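Local coordinates for protein restriction endonuclease Hpy99I (Helicobacter pylori, PDB 3GOX) that binds its target DNA and, as a zinc-containing type II restriction endonuclease of the beta-beta-alpha-Me family, probably cuts both strands, at residues K13-V18 with V34-N39; F17-N22 with E60-D65; N26-S31 with C81-N86; G40-V45 with L53-F58. One frame throughout, in Å; residues are numbered along the deposited sequence. Where two conformers were deposited one is given.

Overall arrangement
Interactions 1, 2 and 4 lie in one antiparallel sheet of the SH3-like domain. Interaction 3 joins that domain to the zinc-bearing part that follows. Interactions 1 and 2 share Phe17 and Val18 on strand 17-20, which pairs with strand 32-39 in one and with strand 61-63 in the other. Interaction 4 pairs strands 42-47 and 52-57, next to strand 32-39. Buried side chains of all three meet: Ile35, Leu61, Val45 and Val56 form an apolar core. Their outer parts differ: a water-bridged turn in interaction 1, an amide-carboxylate pair in 2 and a sulfur-guanidinium contact in 4. Interaction 3 is smaller, with one backbone hydrogen bond beside a metal site.

Interaction 1 of 4, residues K13-V18 with V34-N39; sequences KNDDFV and VIRAVN
Ile35 packs against the turn that leads into strand 17-20. This type II beta turn runs from Lys13 to Asp16 and is closed by the bond from Asp16 N to Lys13 O. Lys13 N also bonds to Asp16 OD2, which it meets from above the carboxylate plane. Two backbone bonds cross the contact: Asp15 N to Ile35 O at 2.9 Å, and Ile35 N to Asp16 O at 2.9 Å. The tight part lies around the Ile35 side chain. Its CB sits 3.4 Å from Lys13 O. CG1 is anti to the carbonyl carbon (chi1 -57°) and lies beside Asp16 O, while CD1 touches Val18 CG2 at 4.0 Å. On the other face of the sheet, Val34 meets the Phe17 ring, with CB 3.8 Å from Phe17 CE1. Val34 CG2 stands over one ring face, offset toward the rim.

The solvent side is looser. Asp15 OD1 and Arg36 NH1 are 4.5 Å apart, too far for a salt bridge. One water spans them, donating to Asp15 OD1 and Ile35 O and accepting from Arg36 NH1. Asn14 OD1 approaches Ala37 N at 3.0 Å, but the angle is poor and no hydrogen bond forms. A classic beta bulge at Arg36 and Ala37 faces Met44. Phe17 packs on Gly135 and Val34 on Val137 of the second subunit. Strand 32-39 lies between strands 17-20 and 42-47, where Ile35 packs on Ala43 and Val45.

Interaction 2 of 4, residues F17-N22 with E60-D65; sequences FVIAKN and ELEAID
The antiparallel pairing of strands 17-20 and 61-63 in the SH3-like domain sets Val18 opposite Ala63, Ile19 opposite Glu62 and Ala20 opposite Leu61. The Ile19-Glu62 pair is hydrogen-bonded in both directions, with Ile19 N to Glu62 O at 2.9 Å and Glu62 N to Ile19 O at 3.0 Å. Two more backbone bonds extend the ladder. Ile64 N reaches Phe17 O from above its carbonyl plane, and Lys21 N bonds to Glu60 O.

The side chains divide between two faces. Val18 CG2 touches Leu61 CD2 at 4.0 Å on the buried face that also meets Val45. On the other face, Ile19 and Glu62 lie side by side and point the same way. Ile19 CG1 lies between the backbone N and the carbonyl carbon (chi1 53°), which puts it 3.9 Å from Glu62 CB. Ile19 CG2 meets Ile64 CG2 at 4.0 Å. These two isoleucines cross at about a right angle.

At the far end, Asn22 ND2 donates to Glu60 OE1 at 3.0 Å. The bond is straight, at 173°. The acceptor lies in the amide plane of Asn22, but the N-H comes from above the carboxylate plane. The two planes are 65° apart. A water that accepts from Asn22 N lies beside Glu60 O and OE1. This side-chain hydrogen bond closes the exposed end of the ladder. Amide N-H donation to the carboxylate is consistent with an ionised Glu60.

Interaction 3 of 4, residues N26-S31 with C81-N86; sequences NIVPNS and CHILKN. With ZN (zinc ion), chain E.
Ser31 and Ile83 form a single backbone bridge, with their CA atoms 4.2 Å apart. One hydrogen bond crosses it, from Leu84 N to Asn30 O at 2.9 Å, and it is nearly straight at 175°. Asn30 O also receives a CA-H contact from Ile83. The first segment bends in a type II beta turn from Val28 to Ser31, in which Asn30 takes a positive phi of 76°. Val28 O is gripped twice by Ser31, from the same face of its carbonyl plane. Ser31 OG donates to it at 2.7 Å, and Ser31 N bonds at 3.3 Å.

Ile83 carries most of the side-chain contact. Its CD1 meets Val28 CG2 at a close 3.5 Å, and these side chains cross at about a right angle. CG1 is anti to the carbonyl carbon (chi1 -64°) and lies 3.9 Å from Ser31 OG. CG2 sits against Asn30 CB at 3.9 Å. One water links the Asn30 side chain to the backbone of Leu84, accepting from ND2 and donating to Leu84 O. The imidazole of His82 turns to the second subunit, where its NE2 bonds to Thr152 OG1.

Two residues before Ile83, Cys81 SG binds the zinc ion at 2.3 Å. Cys78, Cys107 and Cys110 complete the site. The arrangement is that of a four-cysteine zinc site with two CxxC pairs, probably structural, here set against a turn of the SH3-like domain.

Interaction 4 of 4, residues G40-V45 with L53-F58; sequences GKSAMV and LKRVDF
Met44 and Arg55 face each other in the beta hairpin of strands 42-47 and 52-57, within the SH3-like domain. They form an antiparallel non-hydrogen-bonded pair. The pairs on either side, Ala43 with Val56 and Val45 with Lys54, are each hydrogen-bonded in both directions.

The Met44 side chain folds over its partner. Its CB touches Leu53 CD2 at 4.0 Å. CG is anti to the carbonyl carbon (chi1 -63°) and lies 3.9 Å from Arg55 NH2. The chain then bends at chi2, and SD stands over the centre of one guanidinium face, 3.4 Å from Arg55 CZ. A further bend at chi3 brings CE back over the backbone, 3.8 Å from Arg55 N. Beyond this contact, Arg55 NH1 bonds to Asn39 OD1.

At the open end of the hairpin, away from its turn, the Phe58 ring lies against Lys41. In the conformer described, Lys41 CA makes a CH-pi contact 3.6 Å from the ring centroid and almost on its normal. Ala43 CB reaches Phe58 CE1 at 3.9 Å. On the other face from Met44, with Ala43 and Lys54, Val45 CG2 meets Val56 CG2 at 4.1 Å.

Interaction 1 of 4, residues K13-V18 with V34-N39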
# COMPACT_ATOMS: atom_id res chain seq x y z
N LYS A 13 -12.07 31.98 15.04
CA LYS A 13 -11.49 32.57 13.84
C LYS A 13 -11.70 31.62 12.68
O LYS A 13 -11.75 30.40 12.86
CB LYS A 13 -9.98 32.78 14.01
CG LYS A 13 -9.58 33.62 15.19
CD LYS A 13 -8.08 33.79 15.24
CE LYS A 13 -7.33 32.46 15.38
NZ LYS A 13 -5.88 32.69 15.70
N ASN A 14 -11.81 32.18 11.48
CA ASN A 14 -11.74 31.36 10.28
C ASN A 14 -10.51 30.46 10.33
O ASN A 14 -9.43 30.89 10.74
CB ASN A 14 -11.76 32.23 9.02
CG ASN A 14 -13.16 32.79 8.73
OD1 ASN A 14 -14.17 32.15 9.05
ND2 ASN A 14 -13.21 33.96 8.07
N ASP A 15 -10.72 29.20 9.93
CA ASP A 15 -9.73 28.12 9.86
C ASP A 15 -9.57 27.37 11.18
O ASP A 15 -8.88 26.34 11.20
CB ASP A 15 -8.37 28.58 9.33
CG ASP A 15 -8.47 29.29 8.00
OD1 ASP A 15 -9.31 28.90 7.17
OD2 ASP A 15 -7.65 30.20 7.76
N ASP A 16 -10.19 27.85 12.25
CA ASP A 16 -10.18 27.12 13.52
C ASP A 16 -11.01 25.85 13.40
O ASP A 16 -11.96 25.77 12.62
CB ASP A 16 -10.79 27.93 14.68
CG ASP A 16 -9.91 29.06 15.15
OD1 ASP A 16 -8.71 29.14 14.81
OD2 ASP A 16 -10.45 29.87 15.95
N PHE A 17 -10.66 24.86 14.21
CA PHE A 17 -11.41 23.61 14.30
C PHE A 17 -12.28 23.52 15.56
O PHE A 17 -11.89 23.99 16.63
CB PHE A 17 -10.46 22.41 14.23
CG PHE A 17 -9.88 22.21 12.86
CD1 PHE A 17 -10.58 21.51 11.90
CD2 PHE A 17 -8.66 22.77 12.53
CE1 PHE A 17 -10.04 21.36 10.62
CE2 PHE A 17 -8.13 22.62 11.26
CZ PHE A 17 -8.83 21.91 10.31
N VAL A 18 -13.46 22.95 15.39
CA VAL A 18 -14.44 22.83 16.45
C VAL A 18 -15.10 21.47 16.39
O VAL A 18 -15.06 20.79 15.34
CB VAL A 18 -15.55 23.90 16.32
CG1 VAL A 18 -14.96 25.29 16.56
CG2 VAL A 18 -16.24 23.83 14.96
N VAL A 34 -14.60 22.83 10.45
CA VAL A 34 -13.69 23.97 10.30
C VAL A 34 -14.53 25.24 10.09
O VAL A 34 -15.55 25.25 9.37
CB VAL A 34 -12.69 23.73 9.16
CG1 VAL A 34 -13.36 23.52 7.83
CG2 VAL A 34 -11.69 24.87 9.11
N ILE A 35 -14.12 26.34 10.73
CA ILE A 35 -14.84 27.60 10.61
C ILE A 35 -14.54 28.24 9.26
O ILE A 35 -13.37 28.45 8.93
CB ILE A 35 -14.43 28.57 11.74
CG1 ILE A 35 -14.68 27.93 13.11
CG2 ILE A 35 -15.15 29.93 11.60
CD1 ILE A 35 -16.07 27.51 13.32
N ARG A 36 -15.59 28.55 8.49
CA ARG A 36 -15.47 29.09 7.13
C ARG A 36 -15.89 30.54 7.00
O ARG A 36 -15.49 31.22 6.05
CB ARG A 36 -16.28 28.23 6.14
CG ARG A 36 -15.77 26.79 5.97
CD ARG A 36 -14.26 26.68 5.71
NE ARG A 36 -13.94 25.63 4.76
CZ ARG A 36 -12.72 25.15 4.55
NH1 ARG A 36 -11.70 25.59 5.27
NH2 ARG A 36 -12.54 24.21 3.62
N ALA A 37 -16.73 31.00 7.91
CA ALA A 37 -17.06 32.42 8.02
C ALA A 37 -17.51 32.68 9.45
O ALA A 37 -17.97 31.79 10.13
CB ALA A 37 -18.16 32.81 7.01
N VAL A 38 -17.37 33.94 9.86
CA VAL A 38 -17.78 34.40 11.18
C VAL A 38 -18.77 35.55 11.04
O VAL A 38 -18.53 36.51 10.30
CB VAL A 38 -16.56 34.88 12.02
CG1 VAL A 38 -17.02 35.45 13.36
CG2 VAL A 38 -15.55 33.74 12.23
N ASN A 39 -19.90 35.44 11.75
CA ASN A 39 -20.90 36.52 11.85
C ASN A 39 -21.34 36.82 13.29
O ASN A 39 -22.28 36.22 13.79
CB ASN A 39 -22.14 36.14 11.06
CG ASN A 39 -21.92 36.24 9.57
OD1 ASN A 39 -21.76 35.23 8.89
ND2 ASN A 39 -21.92 37.46 9.06
O HOH W 1 -11.65 28.24 6.69

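Interaction 2 of 4, residues F17-N22 with E60-D65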
# COMPACT_ATOMS: atom_id res chain seq x y z
N PHE A 17 -10.66 24.86 14.21
CA PHE A 17 -11.41 23.61 14.30
C PHE A 17 -12.28 23.52 15.56
O PHE A 17 -11.89 23.99 16.63
CB PHE A 17 -10.46 22.41 14.23
CG PHE A 17 -9.88 22.21 12.86
CD1 PHE A 17 -10.58 21.51 11.90
CD2 PHE A 17 -8.66 22.77 12.53
CE1 PHE A 17 -10.04 21.36 10.62
CE2 PHE A 17 -8.13 22.62 11.26
CZ PHE A 17 -8.83 21.91 10.31
N VAL A 18 -13.46 22.95 15.39
CA VAL A 18 -14.44 22.83 16.45
C VAL A 18 -15.10 21.47 16.39
O VAL A 18 -15.06 20.79 15.34
CB VAL A 18 -15.55 23.90 16.32
CG1 VAL A 18 -14.96 25.29 16.56
CG2 VAL A 18 -16.24 23.83 14.96
N ILE A 19 -15.74 21.10 17.50
CA ILE A 19 -16.70 20.01 17.47
C ILE A 19 -18.08 20.55 17.79
O ILE A 19 -18.24 21.53 18.53
CB ILE A 19 -16.34 18.86 18.44
CG1 ILE A 19 -16.12 19.39 19.86
CG2 ILE A 19 -15.13 18.09 17.90
CD1 ILE A 19 -15.88 18.29 20.89
N ALA A 20 -19.09 19.88 17.25
CA ALA A 20 -20.47 20.09 17.68
C ALA A 20 -20.64 19.54 19.09
O ALA A 20 -20.38 18.38 19.34
CB ALA A 20 -21.43 19.40 16.72
N LYS A 21 -21.11 20.39 20.00
CA LYS A 21 -21.40 19.93 21.36
C LYS A 21 -22.63 19.04 21.41
O LYS A 21 -22.69 18.13 22.22
CB LYS A 21 -21.62 21.13 22.29
CG LYS A 21 -20.38 21.95 22.56
CD LYS A 21 -20.68 23.16 23.46
CE LYS A 21 -20.73 22.77 24.92
NZ LYS A 21 -20.48 23.94 25.80
N ASN A 22 -23.62 19.35 20.58
CA ASN A 22 -24.91 18.67 20.58
C ASN A 22 -25.31 18.37 19.14
O ASN A 22 -24.56 18.66 18.21
CB ASN A 22 -25.98 19.58 21.21
CG ASN A 22 -25.49 20.28 22.47
OD1 ASN A 22 -25.14 19.62 23.45
ND2 ASN A 22 -25.44 21.61 22.43
N GLU A 60 -22.95 26.44 20.66
CA GLU A 60 -23.12 25.04 20.24
C GLU A 60 -21.79 24.39 19.81
O GLU A 60 -21.78 23.23 19.42
CB GLU A 60 -24.11 24.97 19.08
CG GLU A 60 -25.51 25.41 19.39
CD GLU A 60 -26.30 24.39 20.20
OE1 GLU A 60 -26.08 23.17 20.00
OE2 GLU A 60 -27.11 24.81 21.05
N LEU A 61 -20.68 25.14 19.87
CA LEU A 61 -19.37 24.68 19.37
C LEU A 61 -18.33 24.69 20.48
O LEU A 61 -18.40 25.52 21.39
CB LEU A 61 -18.86 25.60 18.27
CG LEU A 61 -19.77 25.72 17.03
CD1 LEU A 61 -19.29 26.81 16.08
CD2 LEU A 61 -19.92 24.37 16.31
N GLU A 62 -17.38 23.75 20.40
CA GLU A 62 -16.25 23.70 21.31
C GLU A 62 -14.97 23.64 20.46
O GLU A 62 -14.80 22.76 19.63
CB GLU A 62 -16.36 22.47 22.20
CG GLU A 62 -15.25 22.35 23.20
CD GLU A 62 -15.38 21.11 24.08
OE1 GLU A 62 -16.53 20.61 24.28
OE2 GLU A 62 -14.34 20.64 24.57
N ALA A 63 -14.06 24.58 20.67
CA ALA A 63 -12.77 24.58 19.99
C ALA A 63 -11.96 23.37 20.41
O ALA A 63 -11.96 22.97 21.58
CB ALA A 63 -11.97 25.85 20.33
N ILE A 64 -11.28 22.77 19.43
CA ILE A 64 -10.34 21.69 19.67
C ILE A 64 -8.96 21.99 19.08
O ILE A 64 -8.81 22.79 18.14
CB ILE A 64 -10.86 20.33 19.14
CG1 ILE A 64 -11.03 20.34 17.61
CG2 ILE A 64 -12.15 19.97 19.81
CD1 ILE A 64 -11.20 18.89 17.01
N ASP A 65 -7.95 21.34 19.66
CA ASP A 65 -6.57 21.39 19.18
C ASP A 65 -6.30 20.09 18.41
O ASP A 65 -6.11 19.01 19.00
CB ASP A 65 -5.58 21.54 20.34
CG ASP A 65 -4.12 21.61 19.88
OD1 ASP A 65 -3.84 21.52 18.67
OD2 ASP A 65 -3.24 21.76 20.77
O HOH W 2 -8.23 25.09 15.86
O HOH W 3 -23.96 21.53 19.10

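Interaction 3 of 4, residues N26-S31 with C81-N86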
# COMPACT_ATOMS: atom_id res chain seq x y z
N ASN A 26 -28.56 17.11 10.95
CA ASN A 26 -27.94 15.84 10.55
C ASN A 26 -26.63 15.56 11.25
O ASN A 26 -26.11 14.44 11.16
CB ASN A 26 -27.63 15.81 9.04
CG ASN A 26 -28.86 15.89 8.19
OD1 ASN A 26 -29.89 15.29 8.50
ND2 ASN A 26 -28.75 16.61 7.07
N ILE A 27 -26.08 16.57 11.92
CA ILE A 27 -24.73 16.51 12.47
C ILE A 27 -24.75 16.01 13.91
O ILE A 27 -25.32 16.67 14.78
CB ILE A 27 -24.08 17.90 12.45
CG1 ILE A 27 -24.08 18.46 11.03
CG2 ILE A 27 -22.67 17.83 13.02
CD1 ILE A 27 -23.39 17.62 9.99
N VAL A 28 -24.12 14.86 14.15
CA VAL A 28 -24.10 14.29 15.50
C VAL A 28 -23.06 14.98 16.39
O VAL A 28 -22.10 15.57 15.89
CB VAL A 28 -23.81 12.76 15.50
CG1 VAL A 28 -24.94 12.00 14.79
CG2 VAL A 28 -22.42 12.43 14.93
N PRO A 29 -23.24 14.89 17.71
CA PRO A 29 -22.22 15.43 18.60
C PRO A 29 -20.83 14.88 18.32
O PRO A 29 -20.69 13.75 17.89
CB PRO A 29 -22.71 15.04 20.00
CG PRO A 29 -24.16 14.89 19.83
CD PRO A 29 -24.37 14.32 18.48
N ASN A 30 -19.82 15.73 18.53
CA ASN A 30 -18.40 15.40 18.36
C ASN A 30 -17.94 15.36 16.92
O ASN A 30 -16.77 15.09 16.64
CB ASN A 30 -18.00 14.12 19.10
CG ASN A 30 -18.22 14.23 20.58
OD1 ASN A 30 -18.08 15.30 21.14
ND2 ASN A 30 -18.60 13.13 21.21
N SER A 31 -18.83 15.72 16.00
CA SER A 31 -18.45 15.94 14.59
C SER A 31 -17.50 17.11 14.51
O SER A 31 -17.80 18.18 15.05
CB SER A 31 -19.69 16.23 13.76
OG SER A 31 -20.56 15.12 13.70
N CYS A 81 -15.62 9.64 8.80
CA CYS A 81 -16.69 10.42 9.41
C CYS A 81 -16.21 11.72 10.06
O CYS A 81 -17.01 12.63 10.30
CB CYS A 81 -17.48 9.57 10.43
SG CYS A 81 -16.58 9.03 11.93
N HIS A 82 -14.92 11.83 10.36
CA HIS A 82 -14.38 13.04 11.00
C HIS A 82 -15.20 13.39 12.25
O HIS A 82 -15.54 14.54 12.51
CB HIS A 82 -14.23 14.22 10.01
CG HIS A 82 -13.01 14.11 9.15
ND1 HIS A 82 -12.97 13.34 8.00
CD2 HIS A 82 -11.77 14.63 9.30
CE1 HIS A 82 -11.76 13.41 7.47
NE2 HIS A 82 -11.01 14.18 8.24
N ILE A 83 -15.44 12.37 13.06
CA ILE A 83 -15.97 12.53 14.42
C ILE A 83 -14.80 12.23 15.34
O ILE A 83 -13.98 11.33 15.06
CB ILE A 83 -17.16 11.57 14.67
CG1 ILE A 83 -18.30 11.96 13.73
CG2 ILE A 83 -17.59 11.57 16.14
CD1 ILE A 83 -19.45 10.94 13.70
N LEU A 84 -14.71 13.01 16.41
CA LEU A 84 -13.68 12.84 17.43
C LEU A 84 -14.15 11.75 18.39
O LEU A 84 -15.24 11.87 18.97
CB LEU A 84 -13.46 14.17 18.17
CG LEU A 84 -12.42 14.21 19.29
CD1 LEU A 84 -11.02 14.09 18.70
CD2 LEU A 84 -12.63 15.51 20.11
N LYS A 85 -13.38 10.67 18.48
CA LYS A 85 -13.71 9.48 19.26
C LYS A 85 -12.56 9.10 20.17
O LYS A 85 -11.41 9.47 19.92
CB LYS A 85 -14.04 8.32 18.31
CG LYS A 85 -15.29 8.54 17.50
CD LYS A 85 -15.70 7.28 16.72
CE LYS A 85 -16.99 7.51 15.93
NZ LYS A 85 -17.59 6.23 15.45
N ASN A 86 -12.84 8.31 21.20
CA ASN A 86 -11.78 7.77 22.03
C ASN A 86 -10.89 6.84 21.22
O ASN A 86 -11.35 6.21 20.26
CB ASN A 86 -12.35 7.01 23.23
CG ASN A 86 -13.04 7.92 24.23
OD1 ASN A 86 -12.71 9.11 24.35
ND2 ASN A 86 -14.00 7.36 24.96
ZN ZN E . -15.54 7.00 11.40
O HOH W 4 -17.62 10.57 19.66

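Interaction 4 of 4, residues G40-V45 with L53-F58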
# COMPACT_ATOMS: atom_id res chain seq x y z
N GLY A 40 -20.68 37.76 13.96
CA GLY A 40 -20.98 38.00 15.37
C GLY A 40 -20.63 36.77 16.19
O GLY A 40 -19.50 36.29 16.14
N LYS A 41 -21.59 36.23 16.94
CA LYS A 41 -21.36 34.99 17.68
C LYS A 41 -21.98 33.76 17.00
O LYS A 41 -22.37 32.80 17.65
CB LYS A 41 -21.85 35.11 19.13
CG LYS A 41 -21.04 36.11 19.94
CD LYS A 41 -21.00 35.76 21.42
CE LYS A 41 -20.09 36.70 22.19
NZ LYS A 41 -20.22 36.54 23.67
N SER A 42 -22.04 33.81 15.67
CA SER A 42 -22.40 32.63 14.88
C SER A 42 -21.39 32.42 13.75
O SER A 42 -20.89 33.39 13.16
CB SER A 42 -23.80 32.78 14.30
OG SER A 42 -23.83 33.87 13.41
N ALA A 43 -21.13 31.15 13.44
CA ALA A 43 -20.10 30.78 12.48
C ALA A 43 -20.75 29.93 11.42
O ALA A 43 -21.71 29.19 11.69
CB ALA A 43 -19.01 30.00 13.18
N MET A 44 -20.23 30.03 10.21
CA MET A 44 -20.50 29.06 9.15
C MET A 44 -19.43 27.98 9.28
O MET A 44 -18.25 28.29 9.16
CB MET A 44 -20.43 29.69 7.78
CG MET A 44 -21.48 30.77 7.56
SD MET A 44 -23.18 30.14 7.70
CE MET A 44 -23.21 28.80 6.51
N VAL A 45 -19.86 26.75 9.57
CA VAL A 45 -18.94 25.65 9.86
C VAL A 45 -19.07 24.59 8.77
O VAL A 45 -20.18 24.18 8.45
CB VAL A 45 -19.29 24.98 11.20
CG1 VAL A 45 -18.32 23.84 11.51
CG2 VAL A 45 -19.31 25.98 12.34
N LEU A 53 -22.14 22.48 5.16
CA LEU A 53 -21.82 23.82 5.66
C LEU A 53 -23.06 24.32 6.37
O LEU A 53 -24.13 24.42 5.76
CB LEU A 53 -21.43 24.76 4.50
CG LEU A 53 -20.07 25.48 4.57
CD1 LEU A 53 -19.83 26.38 3.36
CD2 LEU A 53 -19.93 26.26 5.83
N LYS A 54 -22.94 24.62 7.67
CA LYS A 54 -24.08 25.00 8.49
C LYS A 54 -23.79 26.26 9.28
O LYS A 54 -22.66 26.47 9.73
CB LYS A 54 -24.41 23.89 9.48
CG LYS A 54 -25.08 22.67 8.84
CD LYS A 54 -25.32 21.57 9.84
CE LYS A 54 -26.46 21.90 10.78
NZ LYS A 54 -27.82 21.77 10.15
N ARG A 55 -24.83 27.08 9.47
CA ARG A 55 -24.76 28.21 10.40
C ARG A 55 -25.00 27.73 11.83
O ARG A 55 -26.05 27.13 12.12
CB ARG A 55 -25.80 29.29 10.05
CG ARG A 55 -25.63 30.51 10.92
CD ARG A 55 -26.42 31.71 10.43
NE ARG A 55 -25.91 32.28 9.18
CZ ARG A 55 -24.73 32.90 9.03
NH1 ARG A 55 -23.86 33.01 10.04
NH2 ARG A 55 -24.40 33.39 7.84
N VAL A 56 -24.05 28.01 12.73
CA VAL A 56 -24.09 27.48 14.09
C VAL A 56 -23.77 28.58 15.10
O VAL A 56 -22.79 29.29 14.95
CB VAL A 56 -23.08 26.31 14.29
CG1 VAL A 56 -23.29 25.70 15.68
CG2 VAL A 56 -23.24 25.23 13.18
N ASP A 57 -24.58 28.71 16.14
CA ASP A 57 -24.25 29.62 17.23
C ASP A 57 -22.97 29.18 17.97
O ASP A 57 -22.75 27.99 18.17
CB ASP A 57 -25.41 29.71 18.24
CG ASP A 57 -26.36 30.81 17.90
OD1 ASP A 57 -27.14 30.65 16.93
OD2 ASP A 57 -26.33 31.87 18.60
N PHE A 58 -22.16 30.15 18.39
CA PHE A 58 -20.90 29.83 19.08
C PHE A 58 -21.12 28.93 20.29
O PHE A 58 -20.28 28.08 20.61
CB PHE A 58 -20.18 31.10 19.57
CG PHE A 58 -19.39 31.85 18.50
CD1 PHE A 58 -19.58 31.64 17.15
CD2 PHE A 58 -18.46 32.81 18.90
CE1 PHE A 58 -18.84 32.38 16.21
CE2 PHE A 58 -17.73 33.54 17.96
CZ PHE A 58 -17.92 33.33 16.62